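Local structure of gdp-l-fucose synthetase (Naegleria fowleri, 6AQZ) at residues Trp171-Ala176 / Gln255-Ile260; Leu247-Phe252 / Arg311-Phe316; Gly37-His42 / Leu238-Ala243; Pro196-Asn201 / Val207-Met212. The protein probably catalyses the NADPH-dependent conversion of GDP-4-keto-6-deoxy-D-mannose to GDP-L-fucose and binds NADP in a Rossmann-type fold. All blocks are in the same frame, centred on the assembly; numbering follows the deposited sequence.

Overall arrangement
The four contacts tie helices of an NADP-binding Rossmann-type fold to the loops and helices around them. Interactions 3 and 4 lie close to the cofactor: the side chain of D198 is about 5 Å and that of S240 about 8 Å from the bound NADP. They touch where P196 packs on Y239, S240 and H241 and where H197 meets K38. Interaction 2 shares helix 240-253 with interaction 3, their centres about 14 Å apart, and L247 packs on V40 between them. Interaction 1 adjoins interaction 2 through I260 against W249 and T250. The centres of interactions 1 and 4 are about 33 Å apart, on opposite sides of the chain's centre.

Interaction 1 of 4, residues Trp171-Ala176 / Gln255-Ile260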
loop_
_atom_site.group_PDB
_atom_site.type_symbol
_atom_site.label_atom_id
_atom_site.label_comp_id
_atom_site.label_asym_id
_atom_site.label_seq_id
_atom_site.Cartn_x
_atom_site.Cartn_y
_atom_site.Cartn_z
ATOM N N TRP A 171 4.432 11.842 -2.154
ATOM C CA TRP A 171 3.247 12.512 -2.671
ATOM C C TRP A 171 3.004 13.835 -1.947
ATOM O O TRP A 171 2.621 14.826 -2.576
ATOM C CB TRP A 171 2.043 11.575 -2.533
ATOM C CG TRP A 171 2.173 10.353 -3.382
ATOM C CD1 TRP A 171 2.791 10.274 -4.599
ATOM C CD2 TRP A 171 1.705 9.026 -3.083
ATOM N NE1 TRP A 171 2.720 8.993 -5.081
ATOM C CE2 TRP A 171 2.058 8.205 -4.178
ATOM C CE3 TRP A 171 1.026 8.455 -2.000
ATOM C CZ2 TRP A 171 1.744 6.849 -4.232
ATOM C CZ3 TRP A 171 0.721 7.104 -2.050
ATOM C CH2 TRP A 171 1.083 6.316 -3.159
ATOM N N TYR A 172 3.259 13.891 -0.637
ATOM C CA TYR A 172 3.120 15.177 0.044
ATOM C C TYR A 172 4.219 16.153 -0.365
ATOM O O TYR A 172 3.983 17.364 -0.365
ATOM C CB TYR A 172 3.104 15.022 1.572
ATOM C CG TYR A 172 1.703 14.893 2.131
ATOM C CD1 TYR A 172 0.726 15.834 1.818
ATOM C CD2 TYR A 172 1.361 13.843 2.991
ATOM C CE1 TYR A 172 -0.547 15.724 2.327
ATOM C CE2 TYR A 172 0.086 13.728 3.506
ATOM C CZ TYR A 172 -0.853 14.673 3.178
ATOM O OH TYR A 172 -2.114 14.553 3.690
ATOM N N ASN A 173 5.417 15.663 -0.721
ATOM C CA ASN A 173 6.411 16.571 -1.293
ATOM C C ASN A 173 5.909 17.150 -2.609
ATOM O O ASN A 173 6.051 18.355 -2.851
ATOM C CB ASN A 173 7.760 15.868 -1.490
ATOM C CG ASN A 173 8.482 15.561 -0.148
ATOM O OD1 ASN A 173 8.305 16.266 0.851
ATOM N ND2 ASN A 173 9.297 14.501 -0.139
ATOM N N GLU A 174 5.271 16.318 -3.454
ATOM C CA GLU A 174 4.706 16.821 -4.716
ATOM C C GLU A 174 3.666 17.896 -4.457
ATOM O O GLU A 174 3.655 18.932 -5.123
ATOM C CB GLU A 174 4.076 15.698 -5.538
ATOM C CG GLU A 174 5.035 14.758 -6.239
ATOM C CD GLU A 174 4.295 13.726 -7.082
ATOM O OE1 GLU A 174 3.273 14.079 -7.717
ATOM O OE2 GLU A 174 4.715 12.547 -7.076
ATOM N N LYS A 175 2.793 17.679 -3.471
ATOM C CA LYS A 175 1.806 18.704 -3.153
ATOM C C LYS A 175 2.477 19.980 -2.635
ATOM O O LYS A 175 2.107 21.088 -3.038
ATOM C CB LYS A 175 0.796 18.153 -2.148
ATOM C CG LYS A 175 -0.342 19.104 -1.841
ATOM C CD LYS A 175 -1.325 18.484 -0.862
ATOM C CE LYS A 175 -2.502 19.393 -0.602
ATOM N NZ LYS A 175 -3.554 18.719 0.205
ATOM N N ALA A 176 3.486 19.847 -1.762
ATOM C CA ALA A 176 4.150 21.038 -1.228
ATOM C C ALA A 176 4.803 21.848 -2.339
ATOM O O ALA A 176 4.684 23.075 -2.376
ATOM C CB ALA A 176 5.179 20.661 -0.159
ATOM N N GLN A 255 18.395 16.538 2.865
ATOM C CA GLN A 255 17.355 17.197 2.084
ATOM C C GLN A 255 16.651 16.271 1.115
ATOM O O GLN A 255 15.669 16.682 0.506
ATOM C CB GLN A 255 17.948 18.360 1.270
ATOM C CG GLN A 255 18.297 19.564 2.061
ATOM C CD GLN A 255 18.955 20.615 1.234
ATOM O OE1 GLN A 255 19.615 20.316 0.236
ATOM N NE2 GLN A 255 18.801 21.863 1.640
ATOM N N SER A 256 17.184 15.088 0.877
ATOM C CA SER A 256 16.610 14.181 -0.098
ATOM C C SER A 256 15.373 13.492 0.477
ATOM O O SER A 256 15.320 13.158 1.668
ATOM C CB SER A 256 17.670 13.153 -0.496
ATOM O OG SER A 256 17.156 12.036 -1.180
ATOM N N GLU A 257 14.386 13.267 -0.388
ATOM C CA GLU A 257 13.207 12.494 -0.037
ATOM C C GLU A 257 13.462 10.990 -0.095
ATOM O O GLU A 257 12.606 10.223 0.347
ATOM C CB GLU A 257 12.034 12.882 -0.954
ATOM C CG GLU A 257 12.132 12.297 -2.386
ATOM C CD GLU A 257 10.936 12.626 -3.304
ATOM O OE1 GLU A 257 9.882 13.116 -2.847
ATOM O OE2 GLU A 257 11.068 12.406 -4.523
ATOM N N GLU A 258 14.601 10.547 -0.641
ATOM C CA GLU A 258 14.925 9.122 -0.635
ATOM C C GLU A 258 15.263 8.679 0.784
ATOM O O GLU A 258 15.985 9.390 1.493
ATOM C CB GLU A 258 16.131 8.829 -1.530
ATOM C CG GLU A 258 15.992 9.343 -2.938
ATOM C CD GLU A 258 14.848 8.684 -3.685
ATOM O OE1 GLU A 258 14.573 7.480 -3.434
ATOM O OE2 GLU A 258 14.213 9.387 -4.507
ATOM N N PRO A 259 14.788 7.510 1.223
ATOM C CA PRO A 259 15.172 7.033 2.563
ATOM C C PRO A 259 16.669 6.823 2.622
ATOM O O PRO A 259 17.311 6.543 1.615
ATOM C CB PRO A 259 14.414 5.711 2.713
ATOM C CG PRO A 259 14.044 5.295 1.312
ATOM C CD PRO A 259 13.909 6.561 0.510
ATOM N N ILE A 260 17.241 7.013 3.807
ATOM C CA ILE A 260 18.662 6.765 4.033
ATOM C C ILE A 260 18.773 5.682 5.090
ATOM O O ILE A 260 18.149 5.776 6.150
ATOM C CB ILE A 260 19.420 8.041 4.447
ATOM C CG1 ILE A 260 20.889 7.731 4.695
ATOM C CG2 ILE A 260 18.820 8.703 5.689
ATOM C CD1 ILE A 260 21.735 8.992 4.971
#
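Helix 156-179 of the Rossmann-type domain meets the loop that leads into strand 260-262 through a single pair of polar side chains, N173 and E257, whose CA atoms stand 8.0 Å apart. N173 ND2 donates to E257 OE1 over 3.1 Å, and the N-H points almost straight at the oxygen, at 169°. The acceptor lies close to the amide plane and is met on its anti lone pair, away from OE2. Amide and carboxylate are turned 32° against each other, and the two side chains run past one another in opposite directions, which also brings E257 CB to 3.3 Å from N173 ND2. E257 reaches the helix because CG sits in the crowded position between backbone N and carbonyl carbon (chi1 76°), with the chain extended beyond it.

The other end of the asparagine is occupied too: its OD1 accepts from the backbone N of F185, at strand 184-194. On the loop side, S256 OG accepts from E258 N in an ST turn that shapes the backbone around E257, while E258 forms a salt bridge with R170, the residue before W171 on the same helix. Another side of the same helix faces the dimer partner, where W171 NE1 is bonded to N156 of the second subunit.

With both ends of its amide engaged, N173 is fixed in rotation and links helix, strand and loop. E257, partly exposed, contributes an oxygen whose charge probably strengthens the bond.

Interaction 2 of 4, residues Leu247-Phe252 / Arg311-Phe316; sequences LLWTMF and RLNPTF
W249 and N313 have the nearest CA atoms of the two segments, 8.7 Å apart. Residues 247-252 are helical throughout, whereas 311-316 begins with the last turn of helix 307-312 and leaves helical geometry at N313, which opens a type I beta turn closed by F316 N bonding to N313 O.

The side chains meet on the indole of W249. The amide of N313 lies over one face of the ring, the two planes only 16° apart, with ND2 offset toward the rim and 3.2 Å from W249 CD1. With CG opposite the backbone N (chi1 -168°), N313 carries its amide back along the indole. Its CB, placed by the backbone, makes a CH-pi contact over the five-membered ring, 4.2 Å from the centroid. W249 NE1 and N313 ND2 are both donors and do not bond. Toward the far end of the indole, L312 CB packs obliquely at 3.8 Å from W249 CH2, and F309 meets the same tryptophan edge-to-face.

This surface contact exemplifies an amide lying over an aromatic face, here joining helix 240-253 of the Rossmann-type fold to the C-terminal end of helix 307-312.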
loop_
_atom_site.group_PDB
_atom_site.type_symbol
_atom_site.label_atom_id
_atom_site.label_comp_id
_atom_site.label_asym_id
_atom_site.label_seq_id
_atom_site.Cartn_x
_atom_site.Cartn_y
_atom_site.Cartn_z
ATOM N N LEU A 247 19.989 9.851 13.269
ATOM C CA LEU A 247 18.690 10.445 12.965
ATOM C C LEU A 247 18.746 11.957 13.126
ATOM O O LEU A 247 18.178 12.697 12.314
ATOM C CB LEU A 247 17.599 9.837 13.855
ATOM C CG LEU A 247 16.167 10.386 13.866
ATOM C CD1 LEU A 247 15.488 10.292 12.466
ATOM C CD2 LEU A 247 15.347 9.608 14.855
ATOM N N LEU A 248 19.408 12.437 14.190
ATOM C CA LEU A 248 19.489 13.880 14.399
ATOM C C LEU A 248 20.323 14.561 13.312
ATOM O O LEU A 248 19.952 15.636 12.828
ATOM C CB LEU A 248 20.024 14.178 15.793
ATOM C CG LEU A 248 18.952 13.829 16.834
ATOM C CD1 LEU A 248 19.506 13.889 18.258
ATOM C CD2 LEU A 248 17.693 14.679 16.683
ATOM N N TRP A 249 21.439 13.952 12.913
ATOM C CA TRP A 249 22.162 14.461 11.753
ATOM C C TRP A 249 21.247 14.556 10.529
ATOM O O TRP A 249 21.273 15.550 9.797
ATOM C CB TRP A 249 23.374 13.570 11.464
ATOM C CG TRP A 249 24.082 13.947 10.230
ATOM C CD1 TRP A 249 25.153 14.785 10.116
ATOM C CD2 TRP A 249 23.768 13.517 8.897
ATOM N NE1 TRP A 249 25.526 14.908 8.800
ATOM C CE2 TRP A 249 24.698 14.135 8.027
ATOM C CE3 TRP A 249 22.793 12.670 8.356
ATOM C CZ2 TRP A 249 24.687 13.929 6.647
ATOM C CZ3 TRP A 249 22.772 12.469 6.969
ATOM C CH2 TRP A 249 23.712 13.102 6.137
ATOM N N THR A 250 20.420 13.536 10.307
ATOM C CA THR A 250 19.501 13.532 9.169
ATOM C C THR A 250 18.546 14.722 9.221
ATOM O O THR A 250 18.370 15.427 8.231
ATOM C CB THR A 250 18.744 12.193 9.134
ATOM O OG1 THR A 250 19.672 11.119 8.924
ATOM C CG2 THR A 250 17.685 12.150 8.030
ATOM N N MET A 251 17.955 14.989 10.380
ATOM C CA MET A 251 17.079 16.150 10.526
ATOM C C MET A 251 17.829 17.447 10.255
ATOM O O MET A 251 17.245 18.425 9.785
ATOM C CB MET A 251 16.480 16.175 11.936
ATOM C CG MET A 251 15.623 17.379 12.284
ATOM S SD MET A 251 15.028 17.295 14.026
ATOM C CE MET A 251 16.516 17.578 14.939
ATOM N N PHE A 252 19.101 17.504 10.633
ATOM C CA PHE A 252 19.838 18.750 10.494
ATOM C C PHE A 252 20.324 18.989 9.070
ATOM O O PHE A 252 20.475 20.144 8.669
ATOM C CB PHE A 252 21.049 18.755 11.425
ATOM C CG PHE A 252 20.697 18.775 12.884
ATOM C CD1 PHE A 252 19.509 19.323 13.322
ATOM C CD2 PHE A 252 21.562 18.232 13.817
ATOM C CE1 PHE A 252 19.197 19.347 14.665
ATOM C CE2 PHE A 252 21.248 18.242 15.166
ATOM C CZ PHE A 252 20.056 18.797 15.587
ATOM N N ARG A 311 28.989 7.879 2.872
ATOM C CA ARG A 311 29.401 8.881 1.900
ATOM C C ARG A 311 28.948 10.279 2.315
ATOM O O ARG A 311 29.667 11.257 2.088
ATOM C CB ARG A 311 28.880 8.492 0.510
ATOM C CG ARG A 311 28.768 9.626 -0.485
ATOM C CD ARG A 311 28.315 9.144 -1.888
ATOM N NE ARG A 311 26.899 8.761 -1.937
ATOM C CZ ARG A 311 25.899 9.637 -1.998
ATOM N NH1 ARG A 311 26.152 10.944 -2.007
ATOM N NH2 ARG A 311 24.644 9.218 -2.054
ATOM N N LEU A 312 27.763 10.403 2.919
ATOM C CA LEU A 312 27.268 11.734 3.254
ATOM C C LEU A 312 27.832 12.247 4.574
ATOM O O LEU A 312 27.956 13.463 4.758
ATOM C CB LEU A 312 25.740 11.727 3.294
ATOM C CG LEU A 312 25.175 11.634 1.875
ATOM C CD1 LEU A 312 23.668 11.736 1.855
ATOM C CD2 LEU A 312 25.824 12.723 1.012
ATOM N N ASN A 313 28.224 11.356 5.480
ATOM C CA ASN A 313 28.720 11.750 6.797
ATOM C C ASN A 313 29.926 10.885 7.128
ATOM O O ASN A 313 29.878 10.031 8.019
ATOM C CB ASN A 313 27.606 11.615 7.841
ATOM C CG ASN A 313 27.939 12.266 9.172
ATOM O OD1 ASN A 313 28.987 12.899 9.339
ATOM N ND2 ASN A 313 27.006 12.159 10.117
ATOM N N PRO A 314 31.045 11.094 6.418
ATOM C CA PRO A 314 32.191 10.183 6.583
ATOM C C PRO A 314 32.845 10.229 7.954
ATOM O O PRO A 314 33.400 9.204 8.370
ATOM C CB PRO A 314 33.163 10.629 5.476
ATOM C CG PRO A 314 32.781 12.047 5.162
ATOM C CD PRO A 314 31.279 12.093 5.355
ATOM N N THR A 315 32.769 11.340 8.693
ATOM C CA THR A 315 33.449 11.397 9.987
ATOM C C THR A 315 32.607 10.849 11.141
ATOM O O THR A 315 32.999 11.010 12.302
ATOM C CB THR A 315 33.853 12.828 10.365
ATOM O OG1 THR A 315 32.670 13.619 10.540
ATOM C CG2 THR A 315 34.811 13.464 9.349
ATOM N N PHE A 316 31.472 10.209 10.866
ATOM C CA PHE A 316 30.630 9.749 11.962
ATOM C C PHE A 316 31.313 8.643 12.758
ATOM O O PHE A 316 31.867 7.700 12.188
ATOM C CB PHE A 316 29.283 9.265 11.447
ATOM C CG PHE A 316 28.348 8.855 12.538
ATOM C CD1 PHE A 316 27.580 9.806 13.192
ATOM C CD2 PHE A 316 28.229 7.527 12.912
ATOM C CE1 PHE A 316 26.694 9.438 14.199
ATOM C CE2 PHE A 316 27.344 7.157 13.902
ATOM C CZ PHE A 316 26.582 8.113 14.559
#

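Interaction 3 of 4, residues Gly37-His42 / Leu238-Ala243; sequences GKAVEH and LYSHDA
H42 brings the ND1 and CE1 side of its imidazole over one face of the H241 ring, offset toward the rim, in an offset stack with the centroids 4.2 Å apart and the planes tilted by 26°. The pair bridges two helices of the Rossmann-type fold: helix 35-46, whose G37 fits the last glycine of a GxGxxG pattern, and the start of helix 240-253, just after strand 234-239. H42 reaches across with CG opposite its backbone N (chi1 174°), and the two side chains cross at about a right angle. Y239 CZ lies over the opposite face of H241, toward the rim, so the imidazole has a ring on each side.

On the buried side the backbones approach closely: A39 and H241 have CA atoms 5.0 Å apart, consistent with the small side chain of A39. Its CB sits 3.3 Å from S240 O and also borders the edge of the H241 ring, at 3.7 Å from CD2. S240 OG, a further neighbour of that methyl, bonds weakly to F194 O, at the end of the adjoining strand.

In the stack itself the tightest approach is H42 ND1 to H241 CE1, 3.2 Å, whereas H42 ND1 and H241 ND1, 3.4 Å apart, are too poorly aligned for a hydrogen bond.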
loop_
_atom_site.group_PDB
_atom_site.type_symbol
_atom_site.label_atom_id
_atom_site.label_comp_id
_atom_site.label_asym_id
_atom_site.label_seq_id
_atom_site.Cartn_x
_atom_site.Cartn_y
_atom_site.Cartn_z
ATOM N N GLY A 37 12.802 6.341 20.408
ATOM C CA GLY A 37 12.437 7.648 20.928
ATOM C C GLY A 37 13.221 8.052 22.165
ATOM O O GLY A 37 13.652 9.206 22.283
ATOM N N LYS A 38 13.376 7.118 23.129
ATOM C CA LYS A 38 14.121 7.419 24.354
ATOM C C LYS A 38 15.583 7.710 24.042
ATOM O O LYS A 38 16.221 8.506 24.732
ATOM C CB LYS A 38 14.013 6.261 25.354
ATOM C CG LYS A 38 12.587 6.027 25.868
ATOM C CD LYS A 38 12.037 7.188 26.670
ATOM C CE LYS A 38 12.473 7.089 28.117
ATOM N NZ LYS A 38 11.815 8.129 28.939
ATOM N N ALA A 39 16.137 7.053 23.018
ATOM C CA ALA A 39 17.503 7.352 22.616
ATOM C C ALA A 39 17.620 8.784 22.095
ATOM O O ALA A 39 18.532 9.523 22.488
ATOM C CB ALA A 39 17.960 6.342 21.572
ATOM N N VAL A 40 16.672 9.211 21.252
ATOM C CA VAL A 40 16.672 10.596 20.792
ATOM C C VAL A 40 16.579 11.548 21.981
ATOM O O VAL A 40 17.305 12.547 22.054
ATOM C CB VAL A 40 15.538 10.827 19.772
ATOM C CG1 VAL A 40 15.408 12.306 19.442
ATOM C CG2 VAL A 40 15.785 10.018 18.508
ATOM N N GLU A 41 15.697 11.243 22.938
ATOM C CA GLU A 41 15.549 12.093 24.119
ATOM C C GLU A 41 16.854 12.178 24.915
ATOM O O GLU A 41 17.197 13.234 25.461
ATOM C CB GLU A 41 14.418 11.562 25.000
ATOM C CG GLU A 41 14.183 12.376 26.268
ATOM C CD GLU A 41 13.129 11.775 27.181
ATOM O OE1 GLU A 41 12.932 10.535 27.173
ATOM O OE2 GLU A 41 12.477 12.559 27.894
ATOM N N HIS A 42 17.589 11.069 24.996
ATOM C CA HIS A 42 18.869 11.058 25.691
ATOM C C HIS A 42 19.904 11.929 24.969
ATOM O O HIS A 42 20.606 12.721 25.601
ATOM C CB HIS A 42 19.346 9.617 25.842
ATOM C CG HIS A 42 20.726 9.491 26.407
ATOM N ND1 HIS A 42 21.803 9.080 25.650
ATOM C CD2 HIS A 42 21.207 9.728 27.651
ATOM C CE1 HIS A 42 22.889 9.072 26.405
ATOM N NE2 HIS A 42 22.554 9.460 27.623
ATOM N N LEU A 238 22.636 -2.025 15.538
ATOM C CA LEU A 238 22.905 -0.599 15.700
ATOM C C LEU A 238 22.440 -0.144 17.071
ATOM O O LEU A 238 21.256 -0.275 17.399
ATOM C CB LEU A 238 22.229 0.228 14.600
ATOM C CG LEU A 238 22.527 1.729 14.608
ATOM C CD1 LEU A 238 24.048 1.967 14.467
ATOM C CD2 LEU A 238 21.752 2.425 13.489
ATOM N N TYR A 239 23.373 0.390 17.863
ATOM C CA TYR A 239 23.048 0.955 19.169
ATOM C C TYR A 239 22.071 2.110 19.024
ATOM O O TYR A 239 22.297 3.036 18.241
ATOM C CB TYR A 239 24.332 1.438 19.858
ATOM C CG TYR A 239 24.203 1.837 21.315
ATOM C CD1 TYR A 239 23.255 1.245 22.143
ATOM C CD2 TYR A 239 25.067 2.781 21.872
ATOM C CE1 TYR A 239 23.154 1.599 23.481
ATOM C CE2 TYR A 239 24.984 3.141 23.217
ATOM C CZ TYR A 239 24.024 2.547 24.018
ATOM O OH TYR A 239 23.918 2.894 25.344
ATOM N N SER A 240 21.012 2.089 19.830
ATOM C CA SER A 240 19.985 3.114 19.696
ATOM C C SER A 240 20.529 4.527 19.899
ATOM O O SER A 240 20.065 5.458 19.233
ATOM C CB SER A 240 18.843 2.821 20.666
ATOM O OG SER A 240 19.294 2.921 21.999
ATOM N N HIS A 241 21.505 4.726 20.797
ATOM C CA HIS A 241 22.052 6.076 20.935
ATOM C C HIS A 241 22.784 6.515 19.660
ATOM O O HIS A 241 22.685 7.679 19.245
ATOM C CB HIS A 241 22.979 6.159 22.144
ATOM C CG HIS A 241 22.274 5.990 23.448
ATOM N ND1 HIS A 241 22.930 6.022 24.660
ATOM C CD2 HIS A 241 20.967 5.784 23.733
ATOM C CE1 HIS A 241 22.059 5.849 25.635
ATOM N NE2 HIS A 241 20.861 5.693 25.101
ATOM N N ASP A 242 23.504 5.594 19.016
ATOM C CA ASP A 242 24.104 5.906 17.726
ATOM C C ASP A 242 23.034 6.195 16.669
ATOM O O ASP A 242 23.139 7.176 15.918
ATOM C CB ASP A 242 24.995 4.755 17.274
ATOM C CG ASP A 242 26.239 4.626 18.082
ATOM O OD1 ASP A 242 26.537 5.522 18.910
ATOM O OD2 ASP A 242 26.938 3.617 17.861
ATOM N N ALA A 243 21.985 5.368 16.614
ATOM C CA ALA A 243 20.901 5.615 15.661
ATOM C C ALA A 243 20.275 6.983 15.892
ATOM O O ALA A 243 19.920 7.683 14.931
ATOM C CB ALA A 243 19.830 4.527 15.768
#

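Interaction 4 of 4, residues Pro196-Asn201 / Val207-Met212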
loop_
_atom_site.group_PDB
_atom_site.type_symbol
_atom_site.label_atom_id
_atom_site.label_comp_id
_atom_site.label_asym_id
_atom_site.label_seq_id
_atom_site.Cartn_x
_atom_site.Cartn_y
_atom_site.Cartn_z
ATOM N N PRO A 196 18.678 0.747 25.836
ATOM C CA PRO A 196 17.781 0.937 26.976
ATOM C C PRO A 196 16.368 1.259 26.522
ATOM O O PRO A 196 16.142 1.767 25.424
ATOM C CB PRO A 196 18.419 2.104 27.755
ATOM C CG PRO A 196 19.409 2.703 26.881
ATOM C CD PRO A 196 19.836 1.650 25.877
ATOM N N HIS A 197 15.409 0.926 27.389
ATOM C CA HIS A 197 13.978 1.124 27.167
ATOM C C HIS A 197 13.424 0.270 26.032
ATOM O O HIS A 197 12.327 0.536 25.546
ATOM C CB HIS A 197 13.660 2.597 26.921
ATOM C CG HIS A 197 14.019 3.480 28.071
ATOM N ND1 HIS A 197 13.220 3.608 29.185
ATOM C CD2 HIS A 197 15.091 4.282 28.278
ATOM C CE1 HIS A 197 13.782 4.457 30.029
ATOM N NE2 HIS A 197 14.916 4.882 29.501
ATOM N N ASP A 198 14.145 -0.786 25.660
ATOM C CA ASP A 198 13.711 -1.775 24.689
ATOM C C ASP A 198 12.580 -2.619 25.264
ATOM O O ASP A 198 12.138 -2.426 26.398
ATOM C CB ASP A 198 14.888 -2.659 24.297
ATOM C CG ASP A 198 14.778 -3.195 22.882
ATOM O OD1 ASP A 198 13.650 -3.255 22.351
ATOM O OD2 ASP A 198 15.831 -3.582 22.328
ATOM N N ASN A 199 12.071 -3.537 24.449
ATOM C CA ASN A 199 11.094 -4.529 24.886
ATOM C C ASN A 199 11.842 -5.833 25.140
ATOM O O ASN A 199 12.281 -6.493 24.196
ATOM C CB ASN A 199 9.988 -4.716 23.850
ATOM C CG ASN A 199 8.946 -5.710 24.304
ATOM O OD1 ASN A 199 9.040 -6.277 25.400
ATOM N ND2 ASN A 199 7.930 -5.907 23.490
ATOM N N PHE A 200 11.979 -6.212 26.413
ATOM C CA PHE A 200 12.804 -7.352 26.777
ATOM C C PHE A 200 12.014 -8.635 27.002
ATOM O O PHE A 200 12.556 -9.583 27.576
ATOM C CB PHE A 200 13.615 -7.023 28.019
ATOM C CG PHE A 200 14.580 -5.912 27.816
ATOM C CD1 PHE A 200 15.855 -6.165 27.373
ATOM C CD2 PHE A 200 14.207 -4.605 28.073
ATOM C CE1 PHE A 200 16.751 -5.127 27.200
ATOM C CE2 PHE A 200 15.092 -3.566 27.902
ATOM C CZ PHE A 200 16.370 -3.827 27.474
ATOM N N ASN A 201 10.760 -8.686 26.572
ATOM C CA ASN A 201 9.991 -9.920 26.638
ATOM C C ASN A 201 10.636 -10.963 25.737
ATOM O O ASN A 201 10.789 -10.731 24.534
ATOM C CB ASN A 201 8.552 -9.640 26.191
ATOM C CG ASN A 201 7.652 -10.866 26.288
ATOM O OD1 ASN A 201 7.567 -11.659 25.349
ATOM N ND2 ASN A 201 6.941 -10.998 27.404
ATOM N N VAL A 207 15.582 -10.219 19.175
ATOM C CA VAL A 207 16.512 -11.274 19.566
ATOM C C VAL A 207 17.477 -10.788 20.646
ATOM O O VAL A 207 17.661 -11.440 21.680
ATOM C CB VAL A 207 17.263 -11.784 18.331
ATOM C CG1 VAL A 207 18.446 -12.617 18.755
ATOM C CG2 VAL A 207 16.299 -12.584 17.433
ATOM N N LEU A 208 18.109 -9.636 20.416
ATOM C CA LEU A 208 19.147 -9.160 21.329
ATOM C C LEU A 208 18.575 -8.792 22.691
ATOM O O LEU A 208 19.084 -9.300 23.707
ATOM C CB LEU A 208 19.904 -8.004 20.671
ATOM C CG LEU A 208 21.274 -7.568 21.173
ATOM C CD1 LEU A 208 22.062 -6.822 20.071
ATOM C CD2 LEU A 208 21.090 -6.695 22.391
ATOM N N PRO A 209 17.541 -7.952 22.804
ATOM C CA PRO A 209 16.977 -7.709 24.139
ATOM C C PRO A 209 16.443 -8.974 24.789
ATOM O O PRO A 209 16.516 -9.101 26.016
ATOM C CB PRO A 209 15.866 -6.683 23.875
ATOM C CG PRO A 209 15.571 -6.779 22.431
ATOM C CD PRO A 209 16.844 -7.163 21.772
ATOM N N GLY A 210 15.907 -9.915 24.001
ATOM C CA GLY A 210 15.478 -11.183 24.565
ATOM C C GLY A 210 16.640 -11.984 25.111
ATOM O O GLY A 210 16.550 -12.583 26.191
ATOM N N LEU A 211 17.773 -11.963 24.407
ATOM C CA LEU A 211 18.938 -12.663 24.928
ATOM C C LEU A 211 19.389 -12.049 26.249
ATOM O O LEU A 211 19.817 -12.768 27.157
ATOM C CB LEU A 211 20.065 -12.634 23.910
ATOM C CG LEU A 211 19.838 -13.610 22.758
ATOM C CD1 LEU A 211 20.991 -13.533 21.779
ATOM C CD2 LEU A 211 19.628 -15.028 23.253
ATOM N N MET A 212 19.271 -10.723 26.385
ATOM C CA MET A 212 19.633 -10.073 27.644
ATOM C C MET A 212 18.734 -10.522 28.782
ATOM O O MET A 212 19.216 -10.840 29.873
ATOM C CB MET A 212 19.578 -8.555 27.511
ATOM C CG MET A 212 20.766 -7.983 26.794
ATOM S SD MET A 212 20.721 -6.192 26.714
ATOM C CE MET A 212 22.199 -5.918 25.744
#
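P209, in the first turn of helix 207-221, is wedged against D198 and F200 of the preceding loop, and this is the tightly packed part of the contact. The CA atoms of F200 and P209 are 4.9 Å apart. D198 turns its carboxylate onto the proline ring, OD2 coming within 3.2 Å of P209 CG, while F200 CD1 touches P209 CB at 3.5 Å. F200 CG lies opposite the carbonyl carbon and beside the backbone N (chi1 -63°), which swings the phenyl ring toward P209 and M212. The side chains of F200 and P209 cross at about a right angle, and the phenyl ring offers its edge to the helix: P209 O lies near the ring plane, 3.3 Å from F200 CD1. Farther along the same edge M212 makes a Met-aromatic contact, its SD 5.5 Å from the ring centroid and 81° off the normal. F332 stacks on the phenyl ring, so that F200 is buried between helix 207-221 and helix 321-335.

Packing is looser toward N199 and N201, which are partly exposed and touch the helix little. Here the loop is held by its own bonds instead: N201 N donates to N199 OD1 in an Asx turn, approaching from above the carbonyl plane, and N201 ND2 binds the terminal carboxylate of K341. Beside G210 the approach is wide, F200 O standing 4.5 Å from its CA.

Chemically, D198 OD2 faces the CG and CB side of the proline ring, a contact with C-H groups and not a hydrogen bond. Ring hydrogens facing oxygen, and a phenyl edge facing carbonyl and sulfur, probably make the contact mildly electrostatic as well as apolar, about 5 Å from NADP at the D198 side chain.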